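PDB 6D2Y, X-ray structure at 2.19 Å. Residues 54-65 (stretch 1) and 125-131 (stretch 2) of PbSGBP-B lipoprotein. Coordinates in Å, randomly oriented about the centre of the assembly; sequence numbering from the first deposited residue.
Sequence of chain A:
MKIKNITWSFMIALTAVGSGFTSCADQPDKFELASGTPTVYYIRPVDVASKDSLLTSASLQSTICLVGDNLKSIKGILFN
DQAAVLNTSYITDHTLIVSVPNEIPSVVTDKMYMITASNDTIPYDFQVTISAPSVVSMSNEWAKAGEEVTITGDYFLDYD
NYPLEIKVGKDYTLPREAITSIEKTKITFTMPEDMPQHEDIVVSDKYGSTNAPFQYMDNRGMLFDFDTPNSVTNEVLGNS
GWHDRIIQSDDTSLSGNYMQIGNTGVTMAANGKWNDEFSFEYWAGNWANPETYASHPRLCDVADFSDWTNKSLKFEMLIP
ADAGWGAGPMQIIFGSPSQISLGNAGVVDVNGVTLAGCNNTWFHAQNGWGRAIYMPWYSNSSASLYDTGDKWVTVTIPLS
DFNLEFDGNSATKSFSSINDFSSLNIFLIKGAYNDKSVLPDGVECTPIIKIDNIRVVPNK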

# COMPACT_ATOMS: atom_id res chain seq x y z
N LEU A 54 -25.53 25.90 -12.28
CA LEU A 54 -26.56 24.88 -12.22
C LEU A 54 -25.89 23.55 -11.89
O LEU A 54 -24.78 23.28 -12.37
CB LEU A 54 -27.34 24.79 -13.53
CG LEU A 54 -28.53 23.84 -13.61
CD1 LEU A 54 -29.55 24.41 -14.56
CD2 LEU A 54 -28.12 22.44 -14.06
N LEU A 55 -26.56 22.73 -11.09
CA LEU A 55 -26.02 21.46 -10.62
C LEU A 55 -26.99 20.34 -10.95
O LEU A 55 -28.18 20.42 -10.64
CB LEU A 55 -25.77 21.49 -9.11
CG LEU A 55 -24.83 22.55 -8.56
CD1 LEU A 55 -24.81 22.50 -7.04
CD2 LEU A 55 -23.42 22.38 -9.12
N THR A 56 -26.47 19.29 -11.60
CA THR A 56 -27.18 18.02 -11.72
C THR A 56 -26.65 16.98 -10.74
O THR A 56 -27.16 15.86 -10.71
CB THR A 56 -27.07 17.48 -13.15
OG1 THR A 56 -25.70 17.29 -13.50
CG2 THR A 56 -27.71 18.45 -14.13
N SER A 57 -25.64 17.33 -9.95
CA SER A 57 -25.04 16.43 -8.97
C SER A 57 -24.43 17.27 -7.86
O SER A 57 -24.27 18.48 -7.98
CB SER A 57 -24.00 15.52 -9.62
OG SER A 57 -22.73 16.15 -9.63
N ALA A 58 -24.09 16.60 -6.75
CA ALA A 58 -23.47 17.28 -5.62
C ALA A 58 -22.86 16.24 -4.69
O ALA A 58 -23.40 15.14 -4.55
CB ALA A 58 -24.49 18.14 -4.86
N SER A 59 -21.74 16.60 -4.07
CA SER A 59 -21.06 15.70 -3.16
C SER A 59 -21.81 15.64 -1.83
O SER A 59 -22.75 16.40 -1.58
CB SER A 59 -19.63 16.16 -2.92
OG SER A 59 -19.00 16.51 -4.14
N LEU A 60 -21.37 14.72 -0.97
CA LEU A 60 -21.90 14.66 0.38
C LEU A 60 -21.56 15.94 1.13
O LEU A 60 -20.48 16.52 0.94
CB LEU A 60 -21.35 13.44 1.12
CG LEU A 60 -21.56 12.08 0.45
CD1 LEU A 60 -20.63 11.05 1.07
CD2 LEU A 60 -23.01 11.64 0.57
N GLN A 61 -22.48 16.38 1.98
CA GLN A 61 -22.39 17.60 2.78
C GLN A 61 -22.40 18.87 1.94
O GLN A 61 -22.24 19.96 2.49
CB GLN A 61 -21.15 17.62 3.69
CG GLN A 61 -21.34 16.94 5.03
CD GLN A 61 -20.04 16.44 5.61
OE1 GLN A 61 -19.11 16.08 4.88
NE2 GLN A 61 -19.95 16.42 6.94
N SER A 62 -22.59 18.77 0.63
CA SER A 62 -22.67 19.96 -0.20
C SER A 62 -23.99 20.68 0.03
O SER A 62 -25.05 20.06 0.13
CB SER A 62 -22.53 19.60 -1.68
OG SER A 62 -21.29 18.96 -1.94
N THR A 63 -23.91 22.00 0.14
CA THR A 63 -25.10 22.83 0.34
C THR A 63 -25.57 23.33 -1.02
O THR A 63 -24.83 24.04 -1.72
CB THR A 63 -24.80 23.99 1.28
OG1 THR A 63 -24.20 23.49 2.48
CG2 THR A 63 -26.08 24.72 1.65
N ILE A 64 -26.79 22.97 -1.40
CA ILE A 64 -27.36 23.33 -2.69
C ILE A 64 -28.62 24.16 -2.45
O ILE A 64 -29.18 24.19 -1.36
CB ILE A 64 -27.68 22.10 -3.55
CG1 ILE A 64 -28.75 21.24 -2.87
CG2 ILE A 64 -26.43 21.29 -3.81
CD1 ILE A 64 -29.14 20.01 -3.66
N CYS A 65 -29.05 24.86 -3.51
CA CYS A 65 -30.23 25.71 -3.44
C CYS A 65 -31.19 25.33 -4.55
O CYS A 65 -30.84 25.39 -5.73
CB CYS A 65 -29.85 27.19 -3.56
SG CYS A 65 -31.28 28.30 -3.55
N ASP A 125 -34.93 13.93 -10.39
CA ASP A 125 -33.70 13.23 -10.72
C ASP A 125 -32.49 14.06 -10.34
O ASP A 125 -32.33 15.19 -10.81
CB ASP A 125 -33.67 12.89 -12.20
CG ASP A 125 -34.73 11.87 -12.60
OD1 ASP A 125 -35.62 11.59 -11.77
OD2 ASP A 125 -34.66 11.36 -13.73
N PHE A 126 -31.63 13.51 -9.48
CA PHE A 126 -30.47 14.22 -8.98
C PHE A 126 -29.50 13.20 -8.39
O PHE A 126 -29.91 12.34 -7.61
CB PHE A 126 -30.87 15.25 -7.92
CG PHE A 126 -29.75 16.15 -7.48
CD1 PHE A 126 -29.07 15.91 -6.30
CD2 PHE A 126 -29.39 17.25 -8.24
CE1 PHE A 126 -28.05 16.73 -5.89
CE2 PHE A 126 -28.36 18.08 -7.84
CZ PHE A 126 -27.69 17.82 -6.66
N GLN A 127 -28.23 13.30 -8.77
CA GLN A 127 -27.22 12.33 -8.37
C GLN A 127 -26.42 12.85 -7.18
O GLN A 127 -26.09 14.04 -7.11
CB GLN A 127 -26.27 12.02 -9.52
CG GLN A 127 -26.96 11.75 -10.84
CD GLN A 127 -25.99 11.69 -12.00
OE1 GLN A 127 -25.39 10.65 -12.27
NE2 GLN A 127 -25.83 12.81 -12.70
N VAL A 128 -26.12 11.96 -6.24
CA VAL A 128 -25.27 12.26 -5.11
C VAL A 128 -23.88 11.73 -5.44
O VAL A 128 -23.68 10.52 -5.55
CB VAL A 128 -25.80 11.66 -3.80
CG1 VAL A 128 -24.77 11.78 -2.70
CG2 VAL A 128 -27.11 12.34 -3.40
N THR A 129 -22.92 12.64 -5.61
CA THR A 129 -21.58 12.26 -6.02
C THR A 129 -20.84 11.61 -4.86
O THR A 129 -20.73 12.19 -3.78
CB THR A 129 -20.82 13.49 -6.53
OG1 THR A 129 -21.23 13.78 -7.87
CG2 THR A 129 -19.32 13.23 -6.50
N ILE A 130 -20.34 10.40 -5.09
CA ILE A 130 -19.58 9.65 -4.10
C ILE A 130 -18.18 9.42 -4.65
O ILE A 130 -17.99 9.28 -5.87
CB ILE A 130 -20.26 8.32 -3.73
CG1 ILE A 130 -21.70 8.56 -3.29
CG2 ILE A 130 -19.49 7.58 -2.64
CD1 ILE A 130 -21.83 9.14 -1.90
N SER A 131 -17.19 9.39 -3.76
CA SER A 131 -15.81 9.19 -4.16
C SER A 131 -15.65 7.87 -4.90
O SER A 131 -16.30 6.87 -4.58
CB SER A 131 -14.89 9.24 -2.94
OG SER A 131 -13.54 9.07 -3.32
O HOH W 1 -18.90 12.50 -1.89

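A water molecule bridges two backbone groups that do not meet directly: Leu 60 N lies 3.8 Å from Thr 129 O, too far for a direct hydrogen bond. Water 1 fills the gap: it donates to Thr 129 O across 2.6 Å and accepts, weakly, from Leu 60 N at 3.4 Å. The ladder is thus extended by one solvent-mediated rung, an instance of the general principle that water can satisfy backbone groups where direct partners stand too far apart.

Elsewhere the pairing follows the classic parallel pattern, in which one strand's residue bonds to neighbours on either side of its partner. Ala 58 plays this part, its partner being Val 128. Its amide donates to the carbonyl before Val 128, with Ala 58 N to Gln 127 O at 3.3 Å and a bent angle of 139°, and its carbonyl accepts from the amide after it, Thr 129 N to Ala 58 O, at 2.8 Å. The latter is the shortest direct hydrogen bond between the stretches. At the start of the ladder, Gln 127 N reaches Thr 56 O at 3.4 Å; this bond is almost perfectly straight but weak, because it is long.

Alternation along the strands sorts the side chains by chemistry. Ser 57, Gln 127 and Thr 129 share one face of the sheet, where polar groups predominate; there Ser 57 OG and Thr 129 OG1 form a weak hydrogen bond at 3.3 Å. Ala 58 and Val 128 point to the other face, and both are buried.

Phe 126, just ahead of its strand, loses more area to the other stretch than any other residue. Its CA-to-CB bond points sideways, but the t rotamer brings the ring nearer to stretch 1. Ser 57 CA lies over one ring face, while Ala 58 CB approaches the edge, 3.7 Å from Phe 126 CZ. Ile 64, from the strand that follows the turn, adds its CD1 at 4.0 Å from Phe 126 CZ.

At the far end Leu 60 makes a second apolar cluster: its CD2 is 3.7 Å from both Val 128 CG1 and Ile 130 CD1. Leu 60 sits within a type II turn from Ser 59 to Ser 62, where Ser 59 O accepts from Ser 62 N at 3.2 Å and from Ser 62 OG at 3.0 Å.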